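Local coordinates for protein ATP-dependent 6-phosphofructokinase isozyme 2 (Escherichia coli, PDB 3UMO) that phosphorylates fructose 6-phosphate to fructose 1,6-bisphosphate with magnesium and ATP, the first committing step of glycolysis, at residues 39-53 and 254-266. Numbering follows the deposited sequence.
With ATP (adenosine-5'-triphosphate), chain E.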
ATOM      1  N   GLY A  39       4.538 -26.301  -0.475  1.00 20.27           N
ATOM      2  CA  GLY A  39       3.473 -27.270  -0.297  1.00 23.57           C
ATOM      3  C   GLY A  39       3.401 -27.734   1.138  1.00 23.18           C
ATOM      4  O   GLY A  39       4.431 -27.863   1.805  1.00 23.51           O
ATOM      5  N   GLY A  40       2.181 -27.991   1.606  1.00 18.60           N
ATOM      6  CA  GLY A  40       1.937 -28.332   2.995  1.00 21.53           C
ATOM      7  C   GLY A  40       2.714 -29.536   3.482  1.00 19.34           C
ATOM      8  O   GLY A  40       3.563 -29.412   4.367  1.00 20.17           O
ATOM      9  N   GLY A  41       2.424 -30.700   2.904  1.00 18.06           N
ATOM     10  CA  GLY A  41       3.079 -31.938   3.291  1.00 21.38           C
ATOM     11  C   GLY A  41       4.578 -31.884   3.079  1.00 21.66           C
ATOM     12  O   GLY A  41       5.344 -32.428   3.874  1.00 19.95           O
ATOM     13  N   ILE A  42       5.009 -31.219   2.010  1.00 19.55           N
ATOM     14  CA  ILE A  42       6.437 -31.075   1.755  1.00 20.82           C
ATOM     15  C   ILE A  42       7.109 -30.300   2.885  1.00 20.69           C
ATOM     16  O   ILE A  42       8.165 -30.698   3.381  1.00 22.09           O
ATOM     17  CB  ILE A  42       6.706 -30.420   0.384  1.00 18.40           C
ATOM     18  CG1 ILE A  42       6.512 -31.456  -0.725  1.00 21.25           C
ATOM     19  CG2 ILE A  42       8.126 -29.855   0.322  1.00 20.72           C
ATOM     20  CD1 ILE A  42       6.554 -30.878  -2.126  1.00 23.60           C
ATOM     21  N   ASN A  43       6.484 -29.205   3.307  1.00 18.71           N
ATOM     22  CA  ASN A  43       7.041 -28.402   4.386  1.00 18.02           C
ATOM     23  C   ASN A  43       6.993 -29.103   5.738  1.00 19.99           C
ATOM     24  O   ASN A  43       7.885 -28.922   6.557  1.00 21.08           O
ATOM     25  CB  ASN A  43       6.389 -27.019   4.435  1.00 19.14           C
ATOM     26  CG  ASN A  43       6.973 -26.078   3.404  1.00 34.66           C
ATOM     27  OD1 ASN A  43       8.169 -26.129   3.118  1.00 37.75           O
ATOM     28  ND2 ASN A  43       6.135 -25.216   2.841  1.00 48.16           N
ATOM     29  N   VAL A  44       5.960 -29.912   5.964  1.00 18.29           N
ATOM     30  CA  VAL A  44       5.901 -30.736   7.164  1.00 17.24           C
ATOM     31  C   VAL A  44       7.110 -31.673   7.199  1.00 22.71           C
ATOM     32  O   VAL A  44       7.767 -31.821   8.237  1.00 21.03           O
ATOM     33  CB  VAL A  44       4.582 -31.540   7.236  1.00 18.48           C
ATOM     34  CG1 VAL A  44       4.638 -32.581   8.355  1.00 17.62           C
ATOM     35  CG2 VAL A  44       3.417 -30.598   7.462  1.00 19.66           C
ATOM     36  N   ALA A  45       7.425 -32.278   6.054  1.00 21.12           N
ATOM     37  CA  ALA A  45       8.574 -33.180   5.963  1.00 20.03           C
ATOM     38  C   ALA A  45       9.896 -32.443   6.210  1.00 20.28           C
ATOM     39  O   ALA A  45      10.807 -32.969   6.864  1.00 24.59           O
ATOM     40  CB  ALA A  45       8.601 -33.889   4.614  1.00 21.92           C
ATOM     41  N   ARG A  46      10.004 -31.226   5.687  1.00 18.55           N
ATOM     42  CA  ARG A  46      11.207 -30.422   5.900  1.00 25.10           C
ATOM     43  C   ARG A  46      11.362 -30.028   7.371  1.00 26.05           C
ATOM     44  O   ARG A  46      12.464 -30.090   7.930  1.00 21.82           O
ATOM     45  CB  ARG A  46      11.198 -29.186   5.000  1.00 22.18           C
ATOM     46  CG  ARG A  46      11.220 -29.519   3.511  1.00 24.73           C
ATOM     47  CD  ARG A  46      11.049 -28.269   2.658  1.00 25.62           C
ATOM     48  NE  ARG A  46      12.244 -27.430   2.662  1.00 28.82           N
ATOM     49  CZ  ARG A  46      12.227 -26.107   2.782  1.00 35.12           C
ATOM     50  NH1 ARG A  46      11.075 -25.466   2.913  1.00 32.03           N
ATOM     51  NH2 ARG A  46      13.365 -25.421   2.772  1.00 34.63           N
ATOM     52  N   ALA A  47      10.255 -29.646   8.003  1.00 20.71           N
ATOM     53  CA  ALA A  47      10.276 -29.285   9.425  1.00 20.10           C
ATOM     54  C   ALA A  47      10.694 -30.479  10.264  1.00 23.49           C
ATOM     55  O   ALA A  47      11.458 -30.349  11.229  1.00 21.09           O
ATOM     56  CB  ALA A  47       8.906 -28.775   9.875  1.00 20.93           C
ATOM     57  N   ILE A  48      10.199 -31.654   9.891  1.00 18.80           N
ATOM     58  CA  ILE A  48      10.537 -32.865  10.622  1.00 24.71           C
ATOM     59  C   ILE A  48      12.038 -33.134  10.537  1.00 24.91           C
ATOM     60  O   ILE A  48      12.668 -33.490  11.534  1.00 24.93           O
ATOM     61  CB  ILE A  48       9.706 -34.066  10.131  1.00 21.04           C
ATOM     62  CG1 ILE A  48       8.294 -33.973  10.722  1.00 22.25           C
ATOM     63  CG2 ILE A  48      10.379 -35.381  10.510  1.00 23.61           C
ATOM     64  CD1 ILE A  48       7.282 -34.961  10.121  1.00 22.31           C
ATOM     65  N   ALA A  49      12.614 -32.927   9.357  1.00 24.45           N
ATOM     66  CA  ALA A  49      14.058 -33.055   9.190  1.00 25.86           C
ATOM     67  C   ALA A  49      14.815 -32.086  10.104  1.00 24.79           C
ATOM     68  O   ALA A  49      15.788 -32.475  10.758  1.00 27.18           O
ATOM     69  CB  ALA A  49      14.448 -32.837   7.733  1.00 26.23           C
ATOM     70  N   HIS A  50      14.373 -30.831  10.153  1.00 23.59           N
ATOM     71  CA  HIS A  50      15.004 -29.835  11.024  1.00 26.97           C
ATOM     72  C   HIS A  50      14.967 -30.270  12.482  1.00 30.84           C
ATOM     73  O   HIS A  50      15.911 -30.025  13.238  1.00 26.83           O
ATOM     74  CB  HIS A  50      14.324 -28.470  10.905  1.00 24.41           C
ATOM     75  CG  HIS A  50      14.537 -27.797   9.588  1.00 27.43           C
ATOM     76  ND1 HIS A  50      15.145 -28.428   8.524  1.00 42.58           N
ATOM     77  CD2 HIS A  50      14.232 -26.549   9.165  1.00 35.39           C
ATOM     78  CE1 HIS A  50      15.204 -27.594   7.501  1.00 48.36           C
ATOM     79  NE2 HIS A  50      14.655 -26.449   7.862  1.00 45.07           N
ATOM     80  N   LEU A  51      13.872 -30.911  12.878  1.00 22.21           N
ATOM     81  CA  LEU A  51      13.708 -31.315  14.271  1.00 23.27           C
ATOM     82  C   LEU A  51      14.387 -32.646  14.586  1.00 28.76           C
ATOM     83  O   LEU A  51      14.300 -33.147  15.705  1.00 29.88           O
ATOM     84  CB  LEU A  51      12.230 -31.341  14.662  1.00 22.75           C
ATOM     85  CG  LEU A  51      11.504 -30.000  14.525  1.00 24.67           C
ATOM     86  CD1 LEU A  51      10.044 -30.147  14.935  1.00 23.14           C
ATOM     87  CD2 LEU A  51      12.192 -28.915  15.344  1.00 24.29           C
ATOM     88  N   GLY A  52      15.066 -33.213  13.594  1.00 28.10           N
ATOM     89  CA  GLY A  52      15.879 -34.394  13.819  1.00 35.75           C
ATOM     90  C   GLY A  52      15.239 -35.710  13.429  1.00 35.70           C
ATOM     91  O   GLY A  52      15.835 -36.770  13.613  1.00 33.76           O
ATOM     92  N   GLY A  53      14.029 -35.647  12.885  1.00 27.63           N
ATOM     93  CA  GLY A  53      13.328 -36.843  12.462  1.00 24.79           C
ATOM     94  C   GLY A  53      13.446 -37.051  10.964  1.00 26.33           C
ATOM     95  O   GLY A  53      14.230 -36.379  10.295  1.00 30.06           O
ATOM     96  N   ALA A 254       4.868 -21.276  10.091  1.00 16.14           N
ATOM     97  CA  ALA A 254       4.508 -21.619  11.471  1.00 14.94           C
ATOM     98  C   ALA A 254       3.621 -22.864  11.524  1.00 17.42           C
ATOM     99  O   ALA A 254       3.849 -23.770  12.337  1.00 16.40           O
ATOM    100  CB  ALA A 254       3.811 -20.457  12.140  1.00 17.16           C
ATOM    101  N   GLY A 255       2.603 -22.892  10.667  1.00 19.88           N
ATOM    102  CA  GLY A 255       1.653 -23.992  10.649  1.00 19.54           C
ATOM    103  C   GLY A 255       2.294 -25.341  10.347  1.00 17.20           C
ATOM    104  O   GLY A 255       2.071 -26.335  11.051  1.00 17.54           O
ATOM    105  N   ASP A 256       3.092 -25.387   9.291  1.00 17.51           N
ATOM    106  CA  ASP A 256       3.718 -26.640   8.894  1.00 20.30           C
ATOM    107  C   ASP A 256       4.771 -27.086   9.905  1.00 15.61           C
ATOM    108  O   ASP A 256       4.956 -28.281  10.122  1.00 19.68           O
ATOM    109  CB  ASP A 256       4.306 -26.518   7.489  1.00 19.77           C
ATOM    110  CG  ASP A 256       3.241 -26.248   6.438  1.00 22.04           C
ATOM    111  OD1 ASP A 256       3.554 -25.581   5.428  1.00 25.56           O
ATOM    112  OD2 ASP A 256       2.088 -26.699   6.618  1.00 26.00           O
ATOM    113  N   SER A 257       5.454 -26.129  10.525  1.00 16.89           N
ATOM    114  CA  SER A 257       6.419 -26.455  11.568  1.00 17.37           C
ATOM    115  C   SER A 257       5.704 -27.077  12.754  1.00 17.03           C
ATOM    116  O   SER A 257       6.161 -28.081  13.304  1.00 17.24           O
ATOM    117  CB  SER A 257       7.184 -25.210  12.020  1.00 15.45           C
ATOM    118  OG  SER A 257       8.049 -24.755  10.989  1.00 19.08           O
ATOM    119  N   MET A 258       4.587 -26.474  13.152  1.00 16.82           N
ATOM    120  CA  MET A 258       3.784 -27.031  14.238  1.00 18.62           C
ATOM    121  C   MET A 258       3.303 -28.446  13.923  1.00 20.09           C
ATOM    122  O   MET A 258       3.382 -29.341  14.774  1.00 18.20           O
ATOM    123  CB  MET A 258       2.581 -26.129  14.543  1.00 17.15           C
ATOM    124  CG  MET A 258       1.519 -26.814  15.394  1.00 17.45           C
ATOM    125  SD  MET A 258       0.228 -25.672  15.925  1.00 18.80           S
ATOM    126  CE  MET A 258       0.865 -25.170  17.524  1.00 21.99           C
ATOM    127  N   VAL A 259       2.788 -28.653  12.713  1.00 17.67           N
ATOM    128  CA  VAL A 259       2.321 -29.986  12.325  1.00 15.75           C
ATOM    129  C   VAL A 259       3.446 -31.022  12.340  1.00 20.79           C
ATOM    130  O   VAL A 259       3.255 -32.143  12.832  1.00 19.35           O
ATOM    131  CB  VAL A 259       1.590 -29.973  10.968  1.00 16.13           C
ATOM    132  CG1 VAL A 259       1.299 -31.391  10.500  1.00 18.78           C
ATOM    133  CG2 VAL A 259       0.301 -29.175  11.091  1.00 17.98           C
ATOM    134  N   GLY A 260       4.614 -30.639  11.826  1.00 20.07           N
ATOM    135  CA  GLY A 260       5.780 -31.512  11.847  1.00 21.57           C
ATOM    136  C   GLY A 260       6.130 -31.949  13.260  1.00 19.28           C
ATOM    137  O   GLY A 260       6.362 -33.137  13.518  1.00 21.36           O
ATOM    138  N   ALA A 261       6.136 -30.991  14.180  1.00 17.09           N
ATOM    139  CA  ALA A 261       6.454 -31.272  15.578  1.00 19.56           C
ATOM    140  C   ALA A 261       5.425 -32.179  16.235  1.00 20.53           C
ATOM    141  O   ALA A 261       5.776 -33.105  16.977  1.00 20.51           O
ATOM    142  CB  ALA A 261       6.582 -29.976  16.362  1.00 19.67           C
ATOM    143  N   MET A 262       4.148 -31.895  16.003  1.00 20.27           N
ATOM    144  CA  MET A 262       3.111 -32.710  16.622  1.00 16.63           C
ATOM    145  C   MET A 262       3.104 -34.125  16.057  1.00 22.36           C
ATOM    146  O   MET A 262       2.832 -35.084  16.776  1.00 24.39           O
ATOM    147  CB  MET A 262       1.735 -32.044  16.509  1.00 16.32           C
ATOM    148  CG  MET A 262       1.671 -30.747  17.319  1.00 16.62           C
ATOM    149  SD  MET A 262       0.009 -30.099  17.541  1.00 20.93           S
ATOM    150  CE  MET A 262      -0.551 -29.920  15.843  1.00 21.81           C
ATOM    151  N   THR A 263       3.436 -34.250  14.776  1.00 23.28           N
ATOM    152  CA  THR A 263       3.527 -35.549  14.121  1.00 19.95           C
ATOM    153  C   THR A 263       4.607 -36.409  14.772  1.00 24.59           C
ATOM    154  O   THR A 263       4.399 -37.594  15.036  1.00 27.00           O
ATOM    155  CB  THR A 263       3.843 -35.389  12.622  1.00 21.20           C
ATOM    156  OG1 THR A 263       2.758 -34.712  11.975  1.00 21.87           O
ATOM    157  CG2 THR A 263       4.050 -36.743  11.966  1.00 19.73           C
ATOM    158  N   LEU A 264       5.766 -35.810  15.018  1.00 21.54           N
ATOM    159  CA  LEU A 264       6.850 -36.516  15.696  1.00 21.65           C
ATOM    160  C   LEU A 264       6.438 -36.966  17.090  1.00 23.80           C
ATOM    161  O   LEU A 264       6.740 -38.086  17.502  1.00 29.72           O
ATOM    162  CB  LEU A 264       8.095 -35.634  15.780  1.00 21.72           C
ATOM    163  CG  LEU A 264       8.916 -35.568  14.495  1.00 28.70           C
ATOM    164  CD1 LEU A 264       9.948 -34.447  14.586  1.00 26.39           C
ATOM    165  CD2 LEU A 264       9.595 -36.909  14.239  1.00 29.61           C
ATOM    166  N   LYS A 265       5.745 -36.094  17.817  1.00 21.75           N
ATOM    167  CA  LYS A 265       5.253 -36.456  19.147  1.00 24.42           C
ATOM    168  C   LYS A 265       4.226 -37.571  19.060  1.00 26.42           C
ATOM    169  O   LYS A 265       4.185 -38.461  19.917  1.00 29.50           O
ATOM    170  CB  LYS A 265       4.656 -35.245  19.870  1.00 25.10           C
ATOM    171  CG  LYS A 265       5.692 -34.291  20.458  1.00 29.24           C
ATOM    172  CD  LYS A 265       6.668 -35.030  21.371  1.00 31.97           C
ATOM    173  CE  LYS A 265       7.606 -34.070  22.090  1.00 34.03           C
ATOM    174  NZ  LYS A 265       8.615 -34.802  22.911  1.00 40.93           N
ATOM    175  N   LEU A 266       3.394 -37.525  18.024  1.00 25.79           N
ATOM    176  CA  LEU A 266       2.367 -38.548  17.835  1.00 28.30           C
ATOM    177  C   LEU A 266       3.030 -39.902  17.582  1.00 34.07           C
ATOM    178  O   LEU A 266       2.588 -40.934  18.101  1.00 32.40           O
ATOM    179  CB  LEU A 266       1.442 -38.160  16.679  1.00 33.38           C
ATOM    180  CG  LEU A 266      -0.002 -38.677  16.697  1.00 48.60           C
ATOM    181  CD1 LEU A 266      -0.125 -39.978  15.933  1.00 51.51           C
ATOM    182  CD2 LEU A 266      -0.503 -38.855  18.125  1.00 53.57           C
TER
HETATM  183  PG  ATP E 313       0.109 -21.165   8.395  1.00 17.63           P
HETATM  184  O1G ATP E 313      -0.390 -22.365   7.670  1.00 16.36           O
HETATM  185  O2G ATP E 313       1.624 -21.200   8.214  1.00 15.88           O
HETATM  186  O3G ATP E 313      -0.467 -19.886   7.893  1.00 19.75           O
HETATM  187  PB  ATP E 313      -1.557 -21.592  10.531  1.00 18.74           P
HETATM  188  O1B ATP E 313      -2.525 -20.406  10.233  1.00 16.74           O
HETATM  189  O2B ATP E 313      -2.105 -22.972  10.112  1.00 17.93           O
HETATM  190  O3B ATP E 313      -0.103 -21.336   9.928  1.00 15.99           O
HETATM  191  PA  ATP E 313      -0.985 -20.645  13.189  1.00 17.07           P
HETATM  192  O1A ATP E 313      -1.022 -19.257  12.622  1.00 16.55           O
HETATM  193  O2A ATP E 313      -1.909 -20.834  14.394  1.00 17.17           O
HETATM  194  O3A ATP E 313      -1.323 -21.699  12.100  1.00 14.62           O
HETATM  195  O5' ATP E 313       0.545 -20.966  13.569  1.00 18.61           O
HETATM  196  C5' ATP E 313       0.843 -22.121  14.276  1.00 20.38           C
HETATM  197  C4' ATP E 313       1.652 -21.975  15.485  1.00 17.33           C
HETATM  198  O4' ATP E 313       2.767 -21.110  15.175  1.00 15.49           O
HETATM  199  C3' ATP E 313       0.945 -21.254  16.555  1.00 19.31           C
HETATM  200  O3' ATP E 313       0.151 -22.098  17.301  1.00 17.19           O
HETATM  201  C2' ATP E 313       2.047 -20.657  17.328  1.00 20.59           C
HETATM  202  O2' ATP E 313       2.678 -21.618  18.072  1.00 19.73           O
HETATM  203  C1' ATP E 313       2.971 -20.227  16.254  1.00 15.43           C
HETATM  204  N9  ATP E 313       2.710 -18.851  15.836  1.00 16.36           N
HETATM  205  C8  ATP E 313       1.998 -18.467  14.761  1.00 19.83           C
HETATM  206  N7  ATP E 313       1.994 -17.111  14.734  1.00 17.30           N
HETATM  207  C5  ATP E 313       2.699 -16.646  15.786  1.00 18.10           C
HETATM  208  C6  ATP E 313       3.026 -15.366  16.244  1.00 21.70           C
HETATM  209  N6  ATP E 313       2.560 -14.137  15.519  1.00 19.59           N
HETATM  210  N1  ATP E 313       3.768 -15.255  17.360  1.00 16.90           N
HETATM  211  C2  ATP E 313       4.195 -16.341  18.027  1.00 17.83           C
HETATM  212  N3  ATP E 313       3.899 -17.574  17.607  1.00 17.78           N
HETATM  213  C4  ATP E 313       3.162 -17.756  16.498  1.00 17.97           C
HETATM  214  O   HOH W   1       2.690 -24.889   3.017  1.00 30.67           O
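Val259 O, on a residue whose CG1 packs against Val44 CG2, accepts from both Thr263 N and Thr263 OG1, which reach it from opposite faces of its plane; the OG1 bond, 2.8 Å, comes from above that plane and leaves Thr263 CG2 to meet Ile48 CD1. The two helices are buried near the middle of the chain in the ribokinase-like fold of the PfkB family: helix 40-50, whose first turn carries a glycine-rich substrate-binding segment, crosses helix 254-266, whose start faces ATP, at -61°, their axes approaching to 7.8 Å. No direct hydrogen bond joins them. A water donates to Asp256 OD1 at 2.7 Å and accepts only a weak bond from Asn43 ND2, a loose bridge on that side. Asp256, probably the active-site residue as in relatives, also belongs to the substrate site. Its CG lies beside the backbone N (chi1 -63°), which brings the carboxylate over the start of helix 40-50; OD1 sits 3.3 Å from Asn43 CB, and the amide and carboxylate planes are 32° apart. Replacing this aspartate with an alanine would probably leave the water without its acceptor and the substrate site without its carboxylate. Arg46 NH1 donates to Asn43 OD1 nearly in line with its C=O bond, the oxygen lying in the guanidinium plane, while Arg46 NE pairs with Glu76. Directly before Asp256, Gly255 N donates to ATP O2G at 3.1 Å. Farther along, Gly260 has no side chain, and its CA lies 4.7 Å from Val44 CA; Ala47 CB lies over Ser257 CA. At the other end Leu264 CD2 touches Ile48 CG2 and Gly53 CA, just after the Schellman motif at Gly52. Beside it, Leu51 CD1 packs on Ala261 CB at 3.7 Å.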